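Mitochondrial enolase superfamily member 1 (Homo sapiens, PDB 4A35) catalyses the magnesium-dependent dehydration of L-fuconate to 2-keto-3-deoxy-L-fuconate, a step in the breakdown of L-fucose. Local coordinates at residues 91-96 against 111-116; 181-186 against 373-378; 222-227 against 233-238. All coordinates share one frame; numbering follows the deposited sequence. Where two conformers were deposited one is given.

Contact 1 of 3, residues 91-96 against 111-116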
ATOM      1  N   GLY A  91     -19.435  -8.318  -5.982  1.00 19.80           N
ATOM      2  CA  GLY A  91     -18.908  -9.656  -5.706  1.00 20.06           C
ATOM      3  C   GLY A  91     -17.596  -9.916  -6.417  1.00 23.23           C
ATOM      4  O   GLY A  91     -16.627 -10.390  -5.805  1.00 22.13           O
ATOM      5  N   PHE A  92     -17.543  -9.567  -7.726  1.00 21.93           N
ATOM      6  CA  PHE A  92     -16.307  -9.751  -8.530  1.00 21.14           C
ATOM      7  C   PHE A  92     -15.172  -8.850  -7.999  1.00 20.83           C
ATOM      8  O   PHE A  92     -14.014  -9.301  -7.840  1.00 18.16           O
ATOM      9  CB  PHE A  92     -16.596  -9.453 -10.002  1.00 21.65           C
ATOM     10  CG  PHE A  92     -15.410  -9.692 -10.898  1.00 21.32           C
ATOM     11  CD1 PHE A  92     -14.944 -10.987 -11.134  1.00 23.82           C
ATOM     12  CD2 PHE A  92     -14.740  -8.627 -11.485  1.00 23.37           C
ATOM     13  CE1 PHE A  92     -13.887 -11.213 -12.002  1.00 23.83           C
ATOM     14  CE2 PHE A  92     -13.661  -8.856 -12.356  1.00 26.36           C
ATOM     15  CZ  PHE A  92     -13.234 -10.150 -12.591  1.00 23.08           C
ATOM     16  N   TYR A  93     -15.529  -7.580  -7.673  1.00 17.53           N
ATOM     17  CA  TYR A  93     -14.600  -6.642  -7.061  1.00 17.48           C
ATOM     18  C   TYR A  93     -13.998  -7.235  -5.761  1.00 19.62           C
ATOM     19  O   TYR A  93     -12.768  -7.255  -5.587  1.00 18.15           O
ATOM     20  CB  TYR A  93     -15.319  -5.308  -6.768  1.00 17.03           C
ATOM     21  CG  TYR A  93     -14.368  -4.247  -6.268  1.00 18.29           C
ATOM     22  CD1 TYR A  93     -14.065  -4.134  -4.905  1.00 20.85           C
ATOM     23  CD2 TYR A  93     -13.684  -3.419  -7.164  1.00 18.31           C
ATOM     24  CE1 TYR A  93     -13.169  -3.169  -4.445  1.00 20.64           C
ATOM     25  CE2 TYR A  93     -12.748  -2.492  -6.725  1.00 17.77           C
ATOM     26  CZ  TYR A  93     -12.484  -2.375  -5.364  1.00 22.90           C
ATOM     27  OH  TYR A  93     -11.540  -1.470  -4.938  1.00 22.13           O
ATOM     28  N   ARG A  94     -14.866  -7.790  -4.871  1.00 17.88           N
ATOM     29  CA  ARG A  94     -14.416  -8.402  -3.615  1.00 17.93           C
ATOM     30  C   ARG A  94     -13.481  -9.626  -3.891  1.00 19.46           C
ATOM     31  O   ARG A  94     -12.525  -9.837  -3.156  1.00 20.40           O
ATOM     32  CB  ARG A  94     -15.633  -8.815  -2.754  1.00 15.96           C
ATOM     33  CG  ARG A  94     -15.303  -9.447  -1.406  1.00 18.17           C
ATOM     34  CD  ARG A  94     -14.714  -8.458  -0.396  1.00 19.22           C
ATOM     35  NE  ARG A  94     -15.665  -7.408  -0.028  1.00 22.40           N
ATOM     36  CZ  ARG A  94     -16.620  -7.563   0.885  1.00 27.45           C
ATOM     37  NH1 ARG A  94     -16.739  -8.714   1.543  1.00 21.97           N
ATOM     38  NH2 ARG A  94     -17.455  -6.574   1.154  1.00 19.89           N
ATOM     39  N   GLN A  95     -13.752 -10.419  -4.925  0.50 16.83           N
ATOM     40  CA  GLN A  95     -12.894 -11.585  -5.188  0.50 17.75           C
ATOM     41  C   GLN A  95     -11.478 -11.156  -5.647  0.50 21.78           C
ATOM     42  O   GLN A  95     -10.480 -11.728  -5.164  0.50 21.92           O
ATOM     43  CB  GLN A  95     -13.532 -12.548  -6.194  0.50 19.29           C
ATOM     44  CG  GLN A  95     -12.679 -13.786  -6.443  0.50 23.23           C
ATOM     45  CD  GLN A  95     -12.322 -14.666  -5.239  0.50 26.66           C
ATOM     46  OE1 GLN A  95     -11.370 -14.387  -4.425  0.50 12.90           O
ATOM     47  NE2 GLN A  95     -12.905 -15.879  -5.283  0.50 17.29           N
ATOM     48  N   LEU A  96     -11.390 -10.104  -6.482  1.00 18.82           N
ATOM     49  CA  LEU A  96     -10.094  -9.582  -6.917  1.00 19.05           C
ATOM     50  C   LEU A  96      -9.309  -8.915  -5.772  1.00 21.71           C
ATOM     51  O   LEU A  96      -8.082  -9.068  -5.715  1.00 21.06           O
ATOM     52  CB  LEU A  96     -10.233  -8.548  -8.036  1.00 19.48           C
ATOM     53  CG  LEU A  96     -10.712  -9.050  -9.412  1.00 24.96           C
ATOM     54  CD1 LEU A  96     -10.484  -7.983 -10.471  1.00 26.79           C
ATOM     55  CD2 LEU A  96      -9.990 -10.320  -9.831  1.00 26.93           C
ATOM     56  N   VAL A 111       1.190  -2.773  -5.789  1.00 13.97           N
ATOM     57  CA  VAL A 111       1.196  -3.584  -7.023  1.00 13.80           C
ATOM     58  C   VAL A 111      -0.119  -4.319  -7.245  1.00 16.09           C
ATOM     59  O   VAL A 111      -0.694  -4.259  -8.355  1.00 17.22           O
ATOM     60  CB  VAL A 111       2.381  -4.568  -7.039  1.00 17.07           C
ATOM     61  CG1 VAL A 111       2.170  -5.662  -8.104  1.00 15.80           C
ATOM     62  CG2 VAL A 111       3.681  -3.797  -7.295  1.00 16.79           C
ATOM     63  N   VAL A 112      -0.606  -4.981  -6.209  1.00 15.37           N
ATOM     64  CA  VAL A 112      -1.792  -5.847  -6.378  1.00 16.33           C
ATOM     65  C   VAL A 112      -3.033  -4.990  -6.770  1.00 15.68           C
ATOM     66  O   VAL A 112      -3.821  -5.441  -7.607  1.00 15.06           O
ATOM     67  CB  VAL A 112      -2.059  -6.756  -5.135  1.00 18.30           C
ATOM     68  CG1 VAL A 112      -2.573  -5.948  -3.938  1.00 17.43           C
ATOM     69  CG2 VAL A 112      -3.008  -7.922  -5.491  1.00 17.91           C
ATOM     70  N   HIS A 113      -3.126  -3.761  -6.249  1.00 13.78           N
ATOM     71  CA  HIS A 113      -4.271  -2.885  -6.579  1.00 14.45           C
ATOM     72  C   HIS A 113      -4.116  -2.266  -7.970  1.00 17.05           C
ATOM     73  O   HIS A 113      -5.114  -2.125  -8.707  1.00 14.48           O
ATOM     74  CB  HIS A 113      -4.495  -1.829  -5.508  1.00 16.22           C
ATOM     75  CG  HIS A 113      -5.952  -1.535  -5.274  1.00 16.37           C
ATOM     76  ND1 HIS A 113      -6.869  -2.550  -5.051  1.00 16.04           N
ATOM     77  CD2 HIS A 113      -6.567  -0.338  -5.086  1.00 15.89           C
ATOM     78  CE1 HIS A 113      -8.034  -1.941  -4.884  1.00 15.35           C
ATOM     79  NE2 HIS A 113      -7.882  -0.608  -4.829  1.00 16.02           N
ATOM     80  N   LEU A 114      -2.877  -1.885  -8.351  1.00 14.81           N
ATOM     81  CA  LEU A 114      -2.611  -1.407  -9.721  1.00 16.20           C
ATOM     82  C   LEU A 114      -3.008  -2.489 -10.743  1.00 16.32           C
ATOM     83  O   LEU A 114      -3.741  -2.200 -11.713  1.00 15.79           O
ATOM     84  CB  LEU A 114      -1.115  -1.075  -9.869  1.00 16.45           C
ATOM     85  CG  LEU A 114      -0.619   0.121  -9.000  1.00 19.48           C
ATOM     86  CD1 LEU A 114       0.823   0.401  -9.305  1.00 16.91           C
ATOM     87  CD2 LEU A 114      -1.418   1.423  -9.326  1.00 17.53           C
ATOM     88  N   ALA A 115      -2.623  -3.756 -10.463  1.00 14.30           N
ATOM     89  CA  ALA A 115      -2.985  -4.863 -11.316  1.00 15.31           C
ATOM     90  C   ALA A 115      -4.506  -5.052 -11.360  1.00 16.72           C
ATOM     91  O   ALA A 115      -5.066  -5.302 -12.419  1.00 15.98           O
ATOM     92  CB  ALA A 115      -2.296  -6.149 -10.848  1.00 15.24           C
ATOM     93  N   THR A 116      -5.166  -4.984 -10.192  1.00 15.34           N
ATOM     94  CA  THR A 116      -6.622  -5.089 -10.108  1.00 14.84           C
ATOM     95  C   THR A 116      -7.290  -3.984 -10.974  1.00 16.63           C
ATOM     96  O   THR A 116      -8.252  -4.276 -11.743  1.00 15.90           O
ATOM     97  CB  THR A 116      -7.102  -4.950  -8.629  1.00 18.95           C
ATOM     98  OG1 THR A 116      -6.572  -6.028  -7.847  1.00 19.22           O
ATOM     99  CG2 THR A 116      -8.630  -4.916  -8.523  1.00 17.00           C
TER
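The CG2 methyl of Thr116 lies over the flank of Leu96, 4.0 Å from Leu96 CB and only slightly farther from Leu96 CD1. Helix 89-97 and helix 110-131 meet here within the N-terminal capping domain of the enolase superfamily, and their CA atoms come nearest at these two residues. The side chains slide past each other in opposite directions, so the overlap is flank against flank. Replacing Thr116 with an alanine would take away CG2 and the hydroxyl, which would probably open a gap beside Leu96 and cost Val112 O one of its donors.

The second touching pair is polar in composition yet forms no hydrogen bond across the contact. Tyr93, its CG opposite the backbone N (chi1 -174°), crosses His113 at about a right angle and sets its OH at the imidazole edge, 3.5 Å from His113 CE1. Each polar end is satisfied by another residue: Tyr93 OH by Glu108, and His113 NE2 by Glu338 of helix 335-348. Farther round helix 110-131, Val111 and Leu114 pack on Ile105 of the second subunit.

The hydroxyl of Thr116 is turned back along its own helix (chi1 -63°). There Thr116 OG1 donates to Val112 O at 2.8 Å, tilted 33° from the carbonyl plane, while Thr116 N reaches the same oxygen from the opposite face.

Contact 2 of 3, residues 181-186 against 373-378; sequences KQMLAQ and DYISVS. With EDO (1,2-ethanediol), chain G.
Tyr374 and Met183 bury nearly equal areas, about 60 Å² each, and the contact is built round them. Met183 leaves its helix with CG opposite the carbonyl carbon and then bends at chi2 (-64°) and again at chi3, so that the chain curls round one side of the tyrosine ring. The carbons on either side of the sulfur both bear on the same ring atom: Met183 CG lies 3.6 Å from Tyr374 CD2, and Met183 CE is equally near it. The sulfur sits between them, with Met183 SD 4.8 Å from the centroid of the Tyr374 ring and 50° off the ring normal. This is an oblique Met-aromatic contact rather than a sulfur stacked squarely over the face. Ile375 CG1 touches the same methionine carbon, Met183 CG, at 4.0 Å, the two side chains running past each other in opposite directions.

Gln182 adds a smaller contribution toward the phenol end, where its CG lies 3.8 Å from Tyr374 OH. The hydroxyl itself is hydrogen-bonded to a 1,2-ethanediol, probably from the crystallisation liquor. Tyr374 OH and O1 of that molecule are 2.6 Å apart, with O1 near the ring plane, and the diol also binds Leu381 N.

The two short helical segments run antiparallel, at 171°, with their axes 10.5 Å apart. Arg179, one turn before Met183 on its helix, bonds Ile375 O and so adds a polar tie between the same helices. Asp373, with Tyr188 and Ser380, belongs to a magnesium site distinct from the catalytic one. Helices 176-186 and 362-377 precede the neighbouring parallel strands 188-192 and 386-388, an arrangement consistent with the closure of the modified TIM barrel of the enolase superfamily.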
ATOM      1  N   LYS A 181     -26.347  17.736 -22.056  1.00 21.56           N
ATOM      2  CA  LYS A 181     -26.299  18.676 -23.182  1.00 21.59           C
ATOM      3  C   LYS A 181     -25.150  19.643 -23.038  1.00 24.09           C
ATOM      4  O   LYS A 181     -24.429  19.865 -24.016  1.00 23.23           O
ATOM      5  CB  LYS A 181     -27.613  19.477 -23.336  1.00 24.22           C
ATOM      6  CG  LYS A 181     -28.532  18.960 -24.426  1.00 57.23           C
ATOM      7  CD  LYS A 181     -29.833  18.422 -23.852  1.00 67.91           C
ATOM      8  CE  LYS A 181     -30.906  18.222 -24.894  1.00 76.15           C
ATOM      9  NZ  LYS A 181     -32.127  17.616 -24.300  1.00 84.54           N
ATOM     10  N   GLN A 182     -24.928  20.164 -21.816  1.00 21.36           N
ATOM     11  CA  GLN A 182     -23.849  21.135 -21.513  1.00 21.57           C
ATOM     12  C   GLN A 182     -22.454  20.523 -21.805  1.00 22.50           C
ATOM     13  O   GLN A 182     -21.589  21.155 -22.442  1.00 21.72           O
ATOM     14  CB  GLN A 182     -23.948  21.557 -20.038  1.00 21.01           C
ATOM     15  CG  GLN A 182     -22.769  22.386 -19.535  1.00 25.18           C
ATOM     16  CD  GLN A 182     -22.600  23.688 -20.298  1.00 27.17           C
ATOM     17  OE1 GLN A 182     -23.571  24.350 -20.680  1.00 22.83           O
ATOM     18  NE2 GLN A 182     -21.352  24.094 -20.496  1.00 22.35           N
ATOM     19  N   MET A 183     -22.270  19.273 -21.369  1.00 20.34           N
ATOM     20  CA  MET A 183     -21.046  18.515 -21.574  1.00 17.61           C
ATOM     21  C   MET A 183     -20.786  18.314 -23.073  1.00 23.72           C
ATOM     22  O   MET A 183     -19.676  18.579 -23.528  1.00 21.99           O
ATOM     23  CB  MET A 183     -21.100  17.160 -20.832  1.00 18.78           C
ATOM     24  CG  MET A 183     -20.893  17.331 -19.351  1.00 19.82           C
ATOM     25  SD  MET A 183     -19.231  17.986 -18.805  1.00 21.44           S
ATOM     26  CE  MET A 183     -19.574  19.747 -18.615  1.00 18.32           C
ATOM     27  N   LEU A 184     -21.825  17.926 -23.842  1.00 22.24           N
ATOM     28  CA  LEU A 184     -21.647  17.674 -25.266  1.00 22.08           C
ATOM     29  C   LEU A 184     -21.360  18.965 -26.018  1.00 25.75           C
ATOM     30  O   LEU A 184     -20.629  18.947 -26.999  1.00 23.96           O
ATOM     31  CB  LEU A 184     -22.896  16.966 -25.853  1.00 22.85           C
ATOM     32  CG  LEU A 184     -23.144  15.532 -25.317  1.00 25.74           C
ATOM     33  CD1 LEU A 184     -24.573  15.047 -25.686  1.00 28.37           C
ATOM     34  CD2 LEU A 184     -22.009  14.535 -25.766  1.00 23.69           C
ATOM     35  N   ALA A 185     -21.906  20.093 -25.532  1.00 23.55           N
ATOM     36  CA  ALA A 185     -21.738  21.350 -26.238  1.00 24.57           C
ATOM     37  C   ALA A 185     -20.399  22.039 -25.935  1.00 24.63           C
ATOM     38  O   ALA A 185     -19.831  22.617 -26.856  1.00 24.26           O
ATOM     39  CB  ALA A 185     -22.900  22.278 -25.925  1.00 25.34           C
ATOM     40  N   GLN A 186     -19.894  21.981 -24.676  1.00 20.83           N
ATOM     41  CA  GLN A 186     -18.738  22.757 -24.258  1.00 21.61           C
ATOM     42  C   GLN A 186     -17.607  21.961 -23.605  1.00 23.91           C
ATOM     43  O   GLN A 186     -16.530  22.521 -23.434  1.00 23.54           O
ATOM     44  CB  GLN A 186     -19.200  23.877 -23.265  1.00 22.34           C
ATOM     45  CG  GLN A 186     -20.292  24.809 -23.879  1.00 25.70           C
ATOM     46  CD  GLN A 186     -19.859  25.623 -25.093  1.00 32.78           C
ATOM     47  OE1 GLN A 186     -18.671  25.852 -25.329  1.00 27.71           O
ATOM     48  NE2 GLN A 186     -20.816  26.066 -25.893  1.00 26.72           N
ATOM     49  N   ASP A 373     -19.444  12.347 -13.117  1.00 16.89           N
ATOM     50  CA  ASP A 373     -19.578  13.078 -11.858  1.00 16.97           C
ATOM     51  C   ASP A 373     -20.473  14.338 -12.076  1.00 20.16           C
ATOM     52  O   ASP A 373     -21.424  14.573 -11.310  1.00 18.93           O
ATOM     53  CB  ASP A 373     -18.206  13.484 -11.293  1.00 17.08           C
ATOM     54  CG  ASP A 373     -18.381  14.272 -10.025  1.00 21.20           C
ATOM     55  OD1 ASP A 373     -18.875  13.692  -9.042  1.00 21.23           O
ATOM     56  OD2 ASP A 373     -18.133  15.509 -10.047  1.00 22.63           O
ATOM     57  N   TYR A 374     -20.117  15.167 -13.075  1.00 17.29           N
ATOM     58  CA  TYR A 374     -20.895  16.377 -13.364  1.00 17.17           C
ATOM     59  C   TYR A 374     -22.360  16.089 -13.688  1.00 23.04           C
ATOM     60  O   TYR A 374     -23.264  16.749 -13.149  1.00 21.29           O
ATOM     61  CB  TYR A 374     -20.286  17.181 -14.543  1.00 17.49           C
ATOM     62  CG  TYR A 374     -21.107  18.417 -14.886  1.00 17.67           C
ATOM     63  CD1 TYR A 374     -21.185  19.493 -14.006  1.00 18.90           C
ATOM     64  CD2 TYR A 374     -21.845  18.484 -16.069  1.00 18.18           C
ATOM     65  CE1 TYR A 374     -21.964  20.611 -14.300  1.00 20.15           C
ATOM     66  CE2 TYR A 374     -22.625  19.606 -16.376  1.00 18.65           C
ATOM     67  CZ  TYR A 374     -22.674  20.665 -15.497  1.00 20.01           C
ATOM     68  OH  TYR A 374     -23.459  21.753 -15.803  1.00 20.17           O
ATOM     69  N   ILE A 375     -22.603  15.157 -14.623  1.00 19.51           N
ATOM     70  CA  ILE A 375     -23.966  14.869 -15.068  1.00 19.65           C
ATOM     71  C   ILE A 375     -24.818  14.223 -13.934  1.00 21.42           C
ATOM     72  O   ILE A 375     -25.975  14.596 -13.766  1.00 18.94           O
ATOM     73  CB  ILE A 375     -23.969  13.986 -16.335  1.00 22.09           C
ATOM     74  CG1 ILE A 375     -23.332  14.740 -17.538  1.00 22.89           C
ATOM     75  CG2 ILE A 375     -25.401  13.490 -16.656  1.00 21.04           C
ATOM     76  CD1 ILE A 375     -22.978  13.803 -18.739  1.00 19.41           C
ATOM     77  N   SER A 376     -24.240  13.250 -13.199  1.00 20.32           N
ATOM     78  CA  SER A 376     -25.052  12.434 -12.291  1.00 18.16           C
ATOM     79  C   SER A 376     -24.747  12.529 -10.803  1.00 20.26           C
ATOM     80  O   SER A 376     -25.522  11.945 -10.017  1.00 20.97           O
ATOM     81  CB  SER A 376     -24.929  10.963 -12.709  1.00 19.89           C
ATOM     82  OG  SER A 376     -25.424  10.737 -14.023  1.00 23.46           O
ATOM     83  N   VAL A 377     -23.621  13.129 -10.387  1.00 19.11           N
ATOM     84  CA  VAL A 377     -23.281  13.067  -8.943  1.00 18.64           C
ATOM     85  C   VAL A 377     -23.177  14.456  -8.313  1.00 22.05           C
ATOM     86  O   VAL A 377     -24.016  14.774  -7.476  1.00 22.06           O
ATOM     87  CB  VAL A 377     -21.992  12.206  -8.665  1.00 20.57           C
ATOM     88  CG1 VAL A 377     -21.645  12.170  -7.162  1.00 20.34           C
ATOM     89  CG2 VAL A 377     -22.160  10.781  -9.197  1.00 20.31           C
ATOM     90  N   SER A 378     -22.116  15.241  -8.631  1.00 19.64           N
ATOM     91  CA  SER A 378     -21.957  16.577  -8.027  1.00 18.86           C
ATOM     92  C   SER A 378     -22.895  17.617  -8.670  1.00 20.68           C
ATOM     93  O   SER A 378     -23.236  18.580  -8.011  1.00 21.23           O
ATOM     94  CB  SER A 378     -20.512  17.043  -8.114  1.00 20.45           C
ATOM     95  OG  SER A 378     -20.157  17.138  -9.477  1.00 22.42           O
TER
HETATM   96  C1  EDO G1450     -23.404  24.605 -13.347  1.00 25.15           C
HETATM   97  O1  EDO G1450     -23.738  23.269 -13.665  1.00 24.94           O
HETATM   98  C2  EDO G1450     -21.888  24.817 -13.272  1.00 27.32           C
HETATM   99  O2  EDO G1450     -21.455  24.502 -11.967  1.00 24.39           O

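Contact 3 of 3, residues 222-227 against 233-238; sequences VKVGAD and RRCQII
Val222 is the apolar centre of this contact, each of its methyls meeting a different side chain of helix 228-242. Its CG2 is 3.6 Å from Ile238 CD1, and its CG1 is 3.9 Å from Cys235 SG. The torsion accounts for this division: with chi1 at 59°, CG1 stands between the backbone N and the carbonyl carbon, and CG2 opposite the N. Val224 CG1 approaches Cys235 SG more loosely, at 4.2 Å. This is strand-on-helix packing within the beta-alpha-beta unit formed by strand 219-223, helix 228-242 and strand 247-251 of the C-terminal TIM-barrel-like domain. Leu248 and Met250 of strand 247-251 extend the same apolar layer.

Outward from this layer, Val222 CG2 also touches Arg234 NH1, so the valine marks the passage from hydrocarbon to guanidinium. Arg234 is bent at chi3 and grips one backbone oxygen end-on: Lys223 O accepts from Arg234 NH2 at 2.7 Å and from Arg234 NH1 at 2.9 Å. Two N-H groups of one guanidinium cannot both point straight at the same oxygen, and the angles of 149° and 139° reflect that. Asp230 forms a salt bridge with Arg234 NE and Asp231 one with NH2, which also serves Lys223 O; together these should limit rotation of the guanidinium.

Both bonds act on the backbone of Lys223, the end of whose side chain leads away from the helix. Its NZ is hydrogen-bonded to Asp251, a magnesium ligand, and by similarity Lys223 is the proton donor/acceptor; Arg234 thus probably helps, from the second shell, to position this main chain. Lys223 O lies in the guanidinium plane of Arg234, and NH1 approaches it in the carbonyl plane.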
ATOM      1  N   VAL A 222       2.302  23.948 -11.802  1.00 17.70           N
ATOM      2  CA  VAL A 222       3.766  24.027 -11.741  1.00 17.03           C
ATOM      3  C   VAL A 222       4.271  23.079 -10.647  1.00 21.36           C
ATOM      4  O   VAL A 222       3.730  23.051  -9.538  1.00 20.92           O
ATOM      5  CB  VAL A 222       4.254  25.506 -11.519  1.00 20.97           C
ATOM      6  CG1 VAL A 222       3.680  26.089 -10.217  1.00 21.79           C
ATOM      7  CG2 VAL A 222       5.776  25.596 -11.502  1.00 21.29           C
ATOM      8  N   LYS A 223       5.323  22.315 -10.958  1.00 17.65           N
ATOM      9  CA  LYS A 223       5.961  21.440  -9.979  1.00 17.60           C
ATOM     10  C   LYS A 223       6.906  22.249  -9.127  1.00 22.50           C
ATOM     11  O   LYS A 223       7.676  23.083  -9.644  1.00 22.19           O
ATOM     12  CB  LYS A 223       6.752  20.304 -10.666  1.00 18.49           C
ATOM     13  CG  LYS A 223       5.927  19.381 -11.544  1.00 20.03           C
ATOM     14  CD  LYS A 223       4.839  18.644 -10.729  1.00 20.61           C
ATOM     15  CE  LYS A 223       3.836  18.065 -11.697  1.00 28.18           C
ATOM     16  NZ  LYS A 223       3.151  16.870 -11.138  1.00 29.48           N
ATOM     17  N   VAL A 224       6.912  21.927  -7.837  1.00 18.46           N
ATOM     18  CA  VAL A 224       7.755  22.566  -6.811  1.00 19.99           C
ATOM     19  C   VAL A 224       8.303  21.508  -5.852  1.00 22.59           C
ATOM     20  O   VAL A 224       7.903  20.328  -5.932  1.00 19.41           O
ATOM     21  CB  VAL A 224       6.946  23.668  -6.026  1.00 22.16           C
ATOM     22  CG1 VAL A 224       6.413  24.777  -6.972  1.00 22.34           C
ATOM     23  CG2 VAL A 224       5.814  23.047  -5.183  1.00 20.06           C
ATOM     24  N   GLY A 225       9.174  21.934  -4.931  1.00 23.52           N
ATOM     25  CA  GLY A 225       9.597  21.102  -3.815  1.00 22.68           C
ATOM     26  C   GLY A 225      10.982  20.510  -3.719  1.00 25.29           C
ATOM     27  O   GLY A 225      11.256  19.845  -2.725  1.00 24.50           O
ATOM     28  N   ALA A 226      11.844  20.697  -4.734  1.00 21.48           N
ATOM     29  CA  ALA A 226      13.219  20.180  -4.673  1.00 22.62           C
ATOM     30  C   ALA A 226      14.164  21.293  -4.267  1.00 27.06           C
ATOM     31  O   ALA A 226      15.149  21.052  -3.558  1.00 27.85           O
ATOM     32  CB  ALA A 226      13.635  19.609  -6.038  1.00 23.18           C
ATOM     33  N   ASP A 227      13.885  22.512  -4.750  1.00 21.91           N
ATOM     34  CA  ASP A 227      14.779  23.649  -4.578  1.00 21.57           C
ATOM     35  C   ASP A 227      13.952  24.929  -4.574  1.00 24.16           C
ATOM     36  O   ASP A 227      13.349  25.279  -5.586  1.00 22.49           O
ATOM     37  CB  ASP A 227      15.845  23.665  -5.709  1.00 22.73           C
ATOM     38  CG  ASP A 227      16.880  24.770  -5.503  1.00 34.59           C
ATOM     39  OD1 ASP A 227      16.511  25.973  -5.621  1.00 32.00           O
ATOM     40  OD2 ASP A 227      18.015  24.447  -5.110  1.00 42.61           O
ATOM     41  N   ARG A 233      12.089  31.093  -9.106  1.00 30.08           N
ATOM     42  CA  ARG A 233      12.457  31.433 -10.489  1.00 31.87           C
ATOM     43  C   ARG A 233      11.324  31.035 -11.479  1.00 33.17           C
ATOM     44  O   ARG A 233      10.898  31.868 -12.278  1.00 32.79           O
ATOM     45  CB  ARG A 233      13.790  30.737 -10.908  1.00 32.92           C
ATOM     46  CG  ARG A 233      14.068  30.725 -12.447  1.00 35.21           C
ATOM     47  CD  ARG A 233      15.310  29.926 -12.817  1.00 34.71           C
ATOM     48  NE  ARG A 233      15.067  28.480 -12.920  1.00 32.47           N
ATOM     49  CZ  ARG A 233      14.718  27.828 -14.036  1.00 41.17           C
ATOM     50  NH1 ARG A 233      14.527  28.496 -15.180  1.00 28.49           N
ATOM     51  NH2 ARG A 233      14.553  26.506 -14.017  1.00 30.79           N
ATOM     52  N   ARG A 234      10.855  29.770 -11.427  1.00 29.38           N
ATOM     53  CA  ARG A 234       9.860  29.268 -12.366  1.00 28.44           C
ATOM     54  C   ARG A 234       8.442  29.812 -12.100  1.00 29.66           C
ATOM     55  O   ARG A 234       7.705  30.057 -13.061  1.00 27.75           O
ATOM     56  CB  ARG A 234       9.875  27.728 -12.436  1.00 28.34           C
ATOM     57  CG  ARG A 234      11.181  27.161 -13.058  1.00 30.39           C
ATOM     58  CD  ARG A 234      11.121  25.646 -13.188  1.00 33.42           C
ATOM     59  NE  ARG A 234      11.132  25.106 -11.844  1.00 27.79           N
ATOM     60  CZ  ARG A 234      10.110  24.486 -11.271  1.00 36.95           C
ATOM     61  NH1 ARG A 234       9.016  24.195 -11.978  1.00 27.65           N
ATOM     62  NH2 ARG A 234      10.175  24.134  -9.992  1.00 26.93           N
ATOM     63  N   CYS A 235       8.042  29.976 -10.817  1.00 27.60           N
ATOM     64  CA  CYS A 235       6.726  30.519 -10.482  1.00 26.07           C
ATOM     65  C   CYS A 235       6.663  31.980 -10.922  1.00 29.56           C
ATOM     66  O   CYS A 235       5.648  32.389 -11.468  1.00 30.24           O
ATOM     67  CB  CYS A 235       6.429  30.365  -8.990  1.00 23.85           C
ATOM     68  SG  CYS A 235       6.073  28.669  -8.498  1.00 25.30           S
ATOM     69  N   GLN A 236       7.764  32.730 -10.761  1.00 26.88           N
ATOM     70  CA  GLN A 236       7.845  34.140 -11.215  1.00 28.16           C
ATOM     71  C   GLN A 236       7.618  34.233 -12.741  1.00 32.78           C
ATOM     72  O   GLN A 236       6.783  35.022 -13.196  1.00 33.32           O
ATOM     73  CB  GLN A 236       9.186  34.788 -10.843  1.00 29.93           C
ATOM     74  CG  GLN A 236       9.207  36.318 -11.065  1.00 35.01           C
ATOM     75  CD  GLN A 236       8.216  37.020 -10.169  1.00 43.35           C
ATOM     76  OE1 GLN A 236       8.312  36.970  -8.953  1.00 36.63           O
ATOM     77  NE2 GLN A 236       7.196  37.612 -10.740  1.00 41.08           N
ATOM     78  N   ILE A 237       8.297  33.389 -13.501  1.00 31.12           N
ATOM     79  CA  ILE A 237       8.153  33.369 -14.966  1.00 31.04           C
ATOM     80  C   ILE A 237       6.699  33.050 -15.350  1.00 34.72           C
ATOM     81  O   ILE A 237       6.121  33.761 -16.176  1.00 36.04           O
ATOM     82  CB  ILE A 237       9.166  32.398 -15.634  1.00 33.48           C
ATOM     83  CG1 ILE A 237      10.597  32.991 -15.575  1.00 35.22           C
ATOM     84  CG2 ILE A 237       8.753  32.043 -17.086  1.00 32.62           C
ATOM     85  CD1 ILE A 237      11.679  32.003 -15.679  1.00 38.71           C
ATOM     86  N   ILE A 238       6.102  32.003 -14.753  1.00 29.45           N
ATOM     87  CA  ILE A 238       4.746  31.624 -15.142  1.00 27.51           C
ATOM     88  C   ILE A 238       3.756  32.738 -14.761  1.00 31.50           C
ATOM     89  O   ILE A 238       2.962  33.153 -15.599  1.00 27.77           O
ATOM     90  CB  ILE A 238       4.346  30.245 -14.564  1.00 27.84           C
ATOM     91  CG1 ILE A 238       5.280  29.136 -15.144  1.00 27.13           C
ATOM     92  CG2 ILE A 238       2.871  29.940 -14.869  1.00 27.04           C
ATOM     93  CD1 ILE A 238       5.119  27.740 -14.345  1.00 34.07           C
TER

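Overall arrangement
None of the three contacts touches another. Contact 1 ties two helices of the capping domain, whereas contact 3 belongs to the barrel; their centres are 38 Å apart, on opposite sides of the chain's centre, though their nearest atoms are about 16 Å apart. Contact 2 brings together segments 187 residues apart in sequence, and contact 3 is nested inside the loop it closes, with 34 Å between their centres. Their relation to magnesium differs. In contact 3 the side chain of Lys223 is about 4 Å from a bound ion and about 3 Å from that of Asp251, while Asp373 of contact 2 helps form another magnesium site. Contact 1 lies away from the annotated sites.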